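Local coordinates for protein S-adenosyl-L-methionine methyl transferase (Ruegeria pomeroyi DSS-3, PDB 3IHT) that binds S-adenosylmethionine in a Rossmann-like domain and probably transfers its methyl group to an acceptor substrate, at residues P43-L49 with R65-E71; S108-L114 with G141-S146; L96-L100 with L132-H136. Where two conformers were deposited one is given. Residues are numbered along the deposited sequence.

Contact 1: residues P43-L49 with R65-E71; sequences PVYELGL and REIYVFE. With SAM (S-adenosylmethionine), chain C.
Strands 44-47 and 67-71 run parallel, their axes 4.7 Å apart at closest and 21° from alignment. The register pairs Val44 with Ile67, Tyr45 with Tyr68, Glu46 with Val69 and Leu47 with Phe70, with CA-CA spacings of 4.7 to 5.0 Å. Backbone hydrogen bonds alternate in the usual parallel ladder: Val44 N to Glu66 O (2.9 Å), Tyr68 N to Val44 O (2.9 Å), Glu46 N to Tyr68 O (2.8 Å), Phe70 N to Glu46 O (2.9 Å) and Gly48 N to Phe70 O (2.8 Å).

One face carries Tyr45, Leu47, Tyr68 and Phe70, all with chi1 m. Leu47 CD2 sits over the Phe70 ring, a CH-pi contact 3.7 Å from its centroid, while Phe70 CE1 lies over a face of the Tyr45 ring, 3.6 Å from Tyr45 CG. Helix 92-103 packs here. The other face holds Val44, Glu46, Ile67 and Val69; Glu46 turns away to bond His111 and Thr54, and Leu49 CB meets Val69 CG1 at 3.7 Å.

At the C-terminal ends of the strands the polar contacts reach the cofactor. Gly48 (phi/psi 95/112) brings its CA within 3.3 Å of SAM O4', where a CB would collide. Glu71 (chi1 t, chi2 p) accepts Leu49 N at OE1 (2.8 Å) and receives both ribose hydroxyls, SAM O3' at OE1 (2.6 Å) and SAM O2' at OE2 (2.8 Å). A glycine-rich turn after the first strand and an acidic residue ending the second, joined by crossover helix 53-61, are the hallmark of the Rossmann-like methyltransferase cofactor site.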
# COMPACT_ATOMS: atom_id res chain seq x y z
N PRO A 43 18.58 4.16 -19.91
CA PRO A 43 17.33 4.41 -19.20
C PRO A 43 17.02 3.48 -18.03
O PRO A 43 17.60 2.42 -17.86
CB PRO A 43 16.26 4.23 -20.29
CG PRO A 43 16.84 3.33 -21.24
CD PRO A 43 18.34 3.67 -21.27
N VAL A 44 16.08 3.95 -17.23
CA VAL A 44 15.44 3.19 -16.18
C VAL A 44 14.16 2.62 -16.76
O VAL A 44 13.40 3.34 -17.42
CB VAL A 44 15.14 4.08 -14.99
CG1 VAL A 44 14.37 3.31 -13.91
CG2 VAL A 44 16.45 4.78 -14.47
N TYR A 45 13.95 1.33 -16.58
CA TYR A 45 12.71 0.67 -17.00
C TYR A 45 11.87 0.37 -15.78
O TYR A 45 12.35 -0.27 -14.84
CB TYR A 45 12.97 -0.65 -17.77
CG TYR A 45 13.62 -0.56 -19.15
CD1 TYR A 45 13.82 0.68 -19.79
CD2 TYR A 45 14.05 -1.71 -19.80
CE1 TYR A 45 14.42 0.76 -21.03
CE2 TYR A 45 14.64 -1.63 -21.08
CZ TYR A 45 14.81 -0.38 -21.69
OH TYR A 45 15.42 -0.27 -22.92
N GLU A 46 10.61 0.79 -15.81
CA GLU A 46 9.64 0.54 -14.75
C GLU A 46 8.63 -0.46 -15.29
O GLU A 46 7.85 -0.13 -16.18
CB GLU A 46 8.96 1.87 -14.36
CG GLU A 46 7.75 1.78 -13.43
CD GLU A 46 8.11 1.47 -11.99
OE1 GLU A 46 9.28 1.09 -11.73
OE2 GLU A 46 7.24 1.61 -11.11
N LEU A 47 8.65 -1.69 -14.77
CA LEU A 47 7.78 -2.74 -15.27
C LEU A 47 6.55 -2.81 -14.38
O LEU A 47 6.62 -3.28 -13.22
CB LEU A 47 8.52 -4.11 -15.32
CG LEU A 47 9.85 -4.08 -16.07
CD1 LEU A 47 10.48 -5.50 -16.17
CD2 LEU A 47 9.69 -3.49 -17.48
N GLY A 48 5.42 -2.37 -14.92
CA GLY A 48 4.18 -2.30 -14.15
C GLY A 48 3.98 -0.91 -13.58
O GLY A 48 4.72 -0.48 -12.70
N LEU A 49 2.99 -0.21 -14.06
CA LEU A 49 2.72 1.15 -13.56
C LEU A 49 1.79 1.15 -12.36
O LEU A 49 2.08 1.76 -11.34
CB LEU A 49 2.10 1.98 -14.70
CG LEU A 49 1.75 3.42 -14.34
CD1 LEU A 49 2.99 4.23 -13.84
CD2 LEU A 49 1.05 4.11 -15.54
N ARG A 65 18.62 10.62 -16.58
CA ARG A 65 18.24 9.40 -17.29
C ARG A 65 16.74 9.45 -17.56
O ARG A 65 15.98 10.03 -16.79
CB ARG A 65 18.54 8.16 -16.44
CG ARG A 65 19.99 7.82 -16.37
CD ARG A 65 20.21 6.58 -15.50
NE ARG A 65 20.43 6.93 -14.09
CZ ARG A 65 20.57 6.03 -13.13
NH1 ARG A 65 20.46 4.75 -13.41
NH2 ARG A 65 20.82 6.43 -11.88
N GLU A 66 16.34 8.84 -18.67
CA GLU A 66 14.94 8.69 -19.05
C GLU A 66 14.34 7.55 -18.25
O GLU A 66 15.08 6.62 -17.86
CB GLU A 66 14.80 8.38 -20.56
CG GLU A 66 15.52 9.34 -21.50
CD GLU A 66 15.02 9.28 -22.96
OE1 GLU A 66 15.21 8.24 -23.63
OE2 GLU A 66 14.48 10.30 -23.44
N ILE A 67 13.03 7.60 -18.02
CA ILE A 67 12.32 6.46 -17.39
C ILE A 67 11.26 5.99 -18.40
O ILE A 67 10.40 6.78 -18.80
CB ILE A 67 11.64 6.80 -16.07
CG1 ILE A 67 12.62 7.38 -15.04
CG2 ILE A 67 10.89 5.50 -15.51
CD1 ILE A 67 11.95 8.20 -13.89
N TYR A 68 11.35 4.74 -18.87
CA TYR A 68 10.30 4.12 -19.68
C TYR A 68 9.44 3.20 -18.82
O TYR A 68 9.97 2.42 -17.98
CB TYR A 68 10.87 3.34 -20.85
CG TYR A 68 11.50 4.18 -21.90
CD1 TYR A 68 12.79 4.64 -21.74
CD2 TYR A 68 10.78 4.58 -23.03
CE1 TYR A 68 13.38 5.45 -22.71
CE2 TYR A 68 11.35 5.42 -23.98
CZ TYR A 68 12.65 5.83 -23.80
OH TYR A 68 13.28 6.65 -24.71
N VAL A 69 8.13 3.30 -19.02
CA VAL A 69 7.14 2.57 -18.27
C VAL A 69 6.48 1.53 -19.15
O VAL A 69 5.98 1.85 -20.22
CB VAL A 69 6.06 3.55 -17.67
CG1 VAL A 69 4.96 2.78 -16.98
CG2 VAL A 69 6.68 4.52 -16.70
N PHE A 70 6.49 0.27 -18.68
CA PHE A 70 5.90 -0.87 -19.38
C PHE A 70 4.59 -1.22 -18.67
O PHE A 70 4.58 -1.45 -17.45
CB PHE A 70 6.82 -2.09 -19.34
CG PHE A 70 8.11 -1.92 -20.10
CD1 PHE A 70 9.10 -1.03 -19.66
CD2 PHE A 70 8.35 -2.68 -21.23
CE1 PHE A 70 10.29 -0.91 -20.33
CE2 PHE A 70 9.57 -2.55 -21.91
CZ PHE A 70 10.52 -1.69 -21.47
N GLU A 71 3.48 -1.16 -19.37
CA GLU A 71 2.18 -1.39 -18.74
C GLU A 71 1.18 -1.85 -19.81
O GLU A 71 1.25 -1.44 -20.97
CB GLU A 71 1.69 -0.08 -18.04
CG GLU A 71 0.33 -0.11 -17.48
CD GLU A 71 0.12 -1.25 -16.45
OE1 GLU A 71 0.78 -1.23 -15.40
OE2 GLU A 71 -0.69 -2.15 -16.72
N SAM C . 4.79 -0.36 -8.50
CA SAM C . 3.42 0.23 -8.67
C SAM C . 3.18 1.40 -7.69
O SAM C . 2.08 2.00 -7.63
OXT SAM C . 4.08 1.70 -6.87
CB SAM C . 2.31 -0.84 -8.57
CG SAM C . 2.25 -1.84 -9.75
SD SAM C . 0.84 -3.03 -9.65
CE SAM C . 1.36 -3.93 -8.16
C5' SAM C . 1.32 -4.17 -11.01
C4' SAM C . 1.18 -3.61 -12.42
O4' SAM C . 1.85 -4.51 -13.33
C3' SAM C . -0.26 -3.48 -12.91
O3' SAM C . -0.55 -2.16 -13.38
C2' SAM C . -0.40 -4.53 -14.01
O2' SAM C . -1.33 -4.27 -15.07
C1' SAM C . 1.03 -4.63 -14.50
N9 SAM C . 1.31 -5.91 -15.21
C8 SAM C . 1.23 -7.18 -14.67
N7 SAM C . 1.58 -8.08 -15.63
C5 SAM C . 1.86 -7.40 -16.77
C6 SAM C . 2.27 -7.84 -18.03
N6 SAM C . 2.41 -9.15 -18.32
N1 SAM C . 2.53 -6.86 -18.98
C2 SAM C . 2.37 -5.52 -18.74
N3 SAM C . 1.94 -5.09 -17.48
C4 SAM C . 1.71 -6.03 -16.52

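Contact 2: residues S108-L114 with G141-S146. With SAM (S-adenosylmethionine), chain C.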
# COMPACT_ATOMS: atom_id res chain seq x y z
N SER A 108 20.04 0.93 -17.52
CA SER A 108 20.89 1.09 -16.33
C SER A 108 20.23 0.47 -15.11
O SER A 108 20.90 0.07 -14.16
CB SER A 108 21.19 2.57 -16.07
OG SER A 108 19.99 3.34 -15.88
N LEU A 109 18.90 0.46 -15.09
CA LEU A 109 18.14 0.03 -13.92
C LEU A 109 16.80 -0.48 -14.41
O LEU A 109 16.09 0.24 -15.13
CB LEU A 109 17.96 1.19 -12.94
CG LEU A 109 17.05 1.02 -11.73
CD1 LEU A 109 17.46 -0.20 -10.86
CD2 LEU A 109 17.01 2.29 -10.89
N VAL A 110 16.43 -1.69 -14.02
CA VAL A 110 15.12 -2.27 -14.34
C VAL A 110 14.45 -2.58 -13.01
O VAL A 110 15.03 -3.30 -12.16
CB VAL A 110 15.22 -3.54 -15.25
CG1 VAL A 110 13.82 -4.18 -15.52
CG2 VAL A 110 15.95 -3.20 -16.57
N HIS A 111 13.27 -2.00 -12.81
CA HIS A 111 12.47 -2.20 -11.60
C HIS A 111 11.19 -2.92 -11.95
O HIS A 111 10.47 -2.48 -12.86
CB HIS A 111 12.11 -0.87 -10.93
CG HIS A 111 11.18 -1.05 -9.76
ND1 HIS A 111 9.96 -0.40 -9.66
CD2 HIS A 111 11.29 -1.83 -8.66
CE1 HIS A 111 9.35 -0.82 -8.55
NE2 HIS A 111 10.13 -1.70 -7.94
N ALA A 112 10.91 -4.03 -11.25
CA ALA A 112 9.68 -4.77 -11.45
C ALA A 112 8.89 -4.89 -10.16
O ALA A 112 9.41 -5.33 -9.13
CB ALA A 112 9.96 -6.17 -12.06
N ASP A 113 7.61 -4.52 -10.23
CA ASP A 113 6.65 -4.75 -9.17
C ASP A 113 5.35 -5.21 -9.87
O ASP A 113 4.39 -4.47 -10.00
CB ASP A 113 6.43 -3.44 -8.37
CG ASP A 113 5.50 -3.60 -7.18
OD1 ASP A 113 5.46 -4.71 -6.56
OD2 ASP A 113 4.78 -2.58 -6.85
N LEU A 114 5.42 -6.41 -10.45
CA LEU A 114 4.40 -6.93 -11.34
C LEU A 114 3.39 -7.85 -10.64
O LEU A 114 2.40 -8.29 -11.27
CB LEU A 114 5.08 -7.69 -12.49
CG LEU A 114 5.89 -6.79 -13.45
CD1 LEU A 114 7.11 -7.58 -14.08
CD2 LEU A 114 4.96 -6.22 -14.51
N GLY A 141 24.55 -2.42 -14.73
CA GLY A 141 23.13 -2.21 -14.50
C GLY A 141 22.58 -3.05 -13.37
O GLY A 141 23.08 -4.15 -13.10
N LEU A 142 21.54 -2.54 -12.73
CA LEU A 142 20.91 -3.24 -11.62
C LEU A 142 19.46 -3.58 -11.95
O LEU A 142 18.80 -2.89 -12.80
CB LEU A 142 20.97 -2.39 -10.35
CG LEU A 142 22.37 -2.05 -9.82
CD1 LEU A 142 22.24 -1.18 -8.56
CD2 LEU A 142 23.16 -3.31 -9.50
N MSE A 143 18.97 -4.66 -11.33
CA MSE A 143 17.60 -5.14 -11.46
C MSE A 143 17.03 -5.24 -10.05
O MSE A 143 17.61 -5.90 -9.18
CB MSE A 143 17.56 -6.47 -12.25
CG MSE A 143 16.20 -6.80 -12.83
SE MSE A 143 15.02 -7.54 -11.50
CE MSE A 143 13.40 -6.92 -12.35
N VAL A 144 15.94 -4.52 -9.78
CA VAL A 144 15.28 -4.56 -8.47
C VAL A 144 13.86 -5.11 -8.67
O VAL A 144 13.12 -4.64 -9.54
CB VAL A 144 15.19 -3.17 -7.83
CG1 VAL A 144 14.39 -3.17 -6.51
CG2 VAL A 144 16.59 -2.57 -7.65
N SER A 145 13.51 -6.11 -7.88
CA SER A 145 12.22 -6.76 -8.02
C SER A 145 11.58 -7.04 -6.67
O SER A 145 12.25 -7.27 -5.70
CB SER A 145 12.38 -8.12 -8.73
OG SER A 145 11.09 -8.68 -9.07
N SER A 146 10.24 -7.02 -6.64
CA SER A 146 9.50 -7.43 -5.47
C SER A 146 9.22 -8.94 -5.49
O SER A 146 8.55 -9.45 -4.58
CB SER A 146 8.21 -6.61 -5.33
OG SER A 146 7.52 -6.49 -6.56
N SAM C . 4.79 -0.36 -8.50
CA SAM C . 3.42 0.23 -8.67
C SAM C . 3.18 1.40 -7.69
O SAM C . 2.08 2.00 -7.63
OXT SAM C . 4.08 1.70 -6.87
CB SAM C . 2.31 -0.84 -8.57
CG SAM C . 2.25 -1.84 -9.75
SD SAM C . 0.84 -3.03 -9.65
CE SAM C . 1.36 -3.93 -8.16
C5' SAM C . 1.32 -4.17 -11.01
C4' SAM C . 1.18 -3.61 -12.42
O4' SAM C . 1.85 -4.51 -13.33
C3' SAM C . -0.26 -3.48 -12.91
O3' SAM C . -0.55 -2.16 -13.38
C2' SAM C . -0.40 -4.53 -14.01
O2' SAM C . -1.33 -4.27 -15.07
C1' SAM C . 1.03 -4.63 -14.50
N9 SAM C . 1.31 -5.91 -15.21
C8 SAM C . 1.23 -7.18 -14.67
N7 SAM C . 1.58 -8.08 -15.63
C5 SAM C . 1.86 -7.40 -16.77
C6 SAM C . 2.27 -7.84 -18.03
N6 SAM C . 2.41 -9.15 -18.32
N1 SAM C . 2.53 -6.86 -18.98
C2 SAM C . 2.37 -5.52 -18.74
N3 SAM C . 1.94 -5.09 -17.48
C4 SAM C . 1.71 -6.03 -16.52
O HOH W 1 7.94 -8.06 -9.96
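Ala112 CB lies 3.5 Å from CE of selenomethionine Met143, whose side chain folds along the strand, with its CG also 4.2 Å from Val110 CB. Ile133 of helix 119-133 packs on Val110 and Met143 on this face. On the other face Leu109 CD1 packs against Leu142 CB (4.2 Å) and Val144 CG2 (4.1 Å), beneath helix 15-36; His111 shares this face, its ND1 hydrogen-bonded to Glu46. These are neighbouring parallel strands at the centre of the Rossmann-like sheet, their axes 4.8 Å apart and 9° from alignment. Five backbone hydrogen bonds join them, from Leu142 N to Ser108 O (3.0 Å) through Val144 N to Val110 O (2.8 Å) to Ser146 N to Ala112 O (3.1 Å). Beyond the strand ends, Asp113 faces two ways: OD1 accepts Ser146 OG at 2.7 Å, and OD2 accepts the amino group of the cofactor, SAM N, at 2.8 Å. Leu114 CD2 approaches the adenine at SAM N9 (3.7 Å), and Leu114 N donates to a water at 3.1 Å.

Contact 3: residues L96-L100 with L132-H136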
# COMPACT_ATOMS: atom_id res chain seq x y z
N LEU A 96 8.95 -6.55 -24.08
CA LEU A 96 10.37 -6.64 -23.73
C LEU A 96 11.23 -7.05 -24.94
O LEU A 96 12.19 -6.34 -25.29
CB LEU A 96 10.63 -7.49 -22.48
CG LEU A 96 10.38 -6.77 -21.14
CD1 LEU A 96 10.38 -7.72 -19.96
CD2 LEU A 96 11.48 -5.68 -20.92
N PRO A 97 10.88 -8.15 -25.63
CA PRO A 97 11.68 -8.49 -26.81
C PRO A 97 11.65 -7.40 -27.89
O PRO A 97 12.66 -7.12 -28.51
CB PRO A 97 11.02 -9.77 -27.33
CG PRO A 97 10.40 -10.38 -26.17
CD PRO A 97 9.98 -9.25 -25.24
N ALA A 98 10.51 -6.77 -28.09
CA ALA A 98 10.41 -5.66 -29.06
C ALA A 98 11.34 -4.48 -28.68
O ALA A 98 12.01 -3.86 -29.55
CB ALA A 98 8.96 -5.18 -29.19
N THR A 99 11.36 -4.16 -27.39
CA THR A 99 12.18 -3.08 -26.89
C THR A 99 13.66 -3.42 -27.01
O THR A 99 14.48 -2.54 -27.26
CB THR A 99 11.78 -2.72 -25.44
OG1 THR A 99 10.39 -2.36 -25.43
CG2 THR A 99 12.64 -1.56 -24.92
N LEU A 100 14.03 -4.69 -26.82
CA LEU A 100 15.42 -5.09 -26.98
C LEU A 100 15.93 -4.82 -28.41
O LEU A 100 17.07 -4.39 -28.59
CB LEU A 100 15.63 -6.57 -26.64
CG LEU A 100 17.09 -7.02 -26.47
CD1 LEU A 100 17.78 -6.38 -25.21
CD2 LEU A 100 17.11 -8.55 -26.39
N LEU A 132 13.58 -12.85 -20.08
CA LEU A 132 13.17 -11.75 -20.94
C LEU A 132 13.77 -10.42 -20.47
O LEU A 132 13.99 -9.53 -21.29
CB LEU A 132 11.65 -11.62 -21.04
CG LEU A 132 10.88 -12.84 -21.56
CD1 LEU A 132 9.35 -12.50 -21.64
CD2 LEU A 132 11.41 -13.31 -22.89
N ILE A 133 13.99 -10.28 -19.18
CA ILE A 133 14.56 -9.07 -18.62
C ILE A 133 16.09 -9.01 -18.71
O ILE A 133 16.65 -7.94 -19.03
CB ILE A 133 14.15 -8.88 -17.17
CG1 ILE A 133 12.65 -8.61 -17.07
CG2 ILE A 133 15.02 -7.80 -16.45
CD1 ILE A 133 12.04 -8.72 -15.65
N GLU A 134 16.74 -10.13 -18.43
CA GLU A 134 18.21 -10.19 -18.31
C GLU A 134 19.00 -9.53 -19.46
O GLU A 134 19.91 -8.74 -19.18
CB GLU A 134 18.70 -11.63 -18.07
CG GLU A 134 20.16 -11.73 -17.76
CD GLU A 134 20.54 -13.01 -17.00
OE1 GLU A 134 19.68 -13.93 -16.86
OE2 GLU A 134 21.70 -13.10 -16.55
N PRO A 135 18.62 -9.78 -20.74
CA PRO A 135 19.39 -9.19 -21.84
C PRO A 135 19.35 -7.65 -21.96
O PRO A 135 20.13 -7.09 -22.75
CB PRO A 135 18.77 -9.82 -23.12
CG PRO A 135 17.93 -10.96 -22.63
CD PRO A 135 17.52 -10.65 -21.22
N HIS A 136 18.49 -6.99 -21.20
CA HIS A 136 18.31 -5.55 -21.29
C HIS A 136 19.34 -4.73 -20.54
O HIS A 136 19.49 -3.54 -20.84
CB HIS A 136 16.92 -5.16 -20.84
CG HIS A 136 15.84 -5.56 -21.80
ND1 HIS A 136 15.33 -4.72 -22.76
CD2 HIS A 136 15.23 -6.76 -21.98
CE1 HIS A 136 14.43 -5.36 -23.47
NE2 HIS A 136 14.34 -6.60 -23.02
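Residues 96-100 form a turn of helix 92-103, closed by Leu100 N to Leu96 O at 2.9 Å, and 132-136 run from helix 119-133 into a 3-10 segment at 134-136, with His136 N bonded to Ile133 O at 3.0 Å. The CA atoms of Leu96 and Leu132 lie 6.5 Å apart, those of Leu100 and His136 6.4 Å. Both helices belong to the layer on one side of the Rossmann-like sheet, and they pack here side by side, with Phe70, Tyr45 and Leu47 of the sheet below. Leu96, on the sheet side, sends CD1 to Ile133 CG1 (3.8 Å) and Leu132 CB (4.2 Å). Leu100 CD2 meets Pro135 CB at 3.9 Å, extending the apolar seam towards solvent. Between the two leucines, one helical turn apart, His136 inserts its imidazole, so that each ring face meets a methyl group. Leu96 CD2 is 3.9 Å from the ring centroid and 22° off its normal; on the opposite face Leu100 CD1 is 3.8 Å away and only 8° off. The ring tip meets the helix backbone, with His136 CE1 3.0 Å from Leu96 O and 3.4 Å from Leu100 N.

How the contacts relate
Contacts 1 and 2 are consecutive parts of one sheet, their centres about 9 Å apart, because strands 44-47 and 107-112 are neighbours. Leu47 N lies 2.8 Å from His111 O and Glu46 OE1 2.6 Å from His111 ND1, both probable hydrogen bonds. The C-terminal ends of strands 44-47, 67-71 and 107-112 lead to S-adenosylmethionine: Glu71 of contact 1 binds the ribose and Asp113 of contact 2 the amino group. The centre of contact 3 is about 13 Å from the centres of both, in the helix layer over the sheet. Ile133 bridges to both, its CD1 3.6 Å from Leu47 CD1 and its CG2 3.9 Å from Val110 CG1, while Tyr45 CE2 is 3.6 Å from His136 ND1. The Leu96 side chain remains about 8 Å from the cofactor.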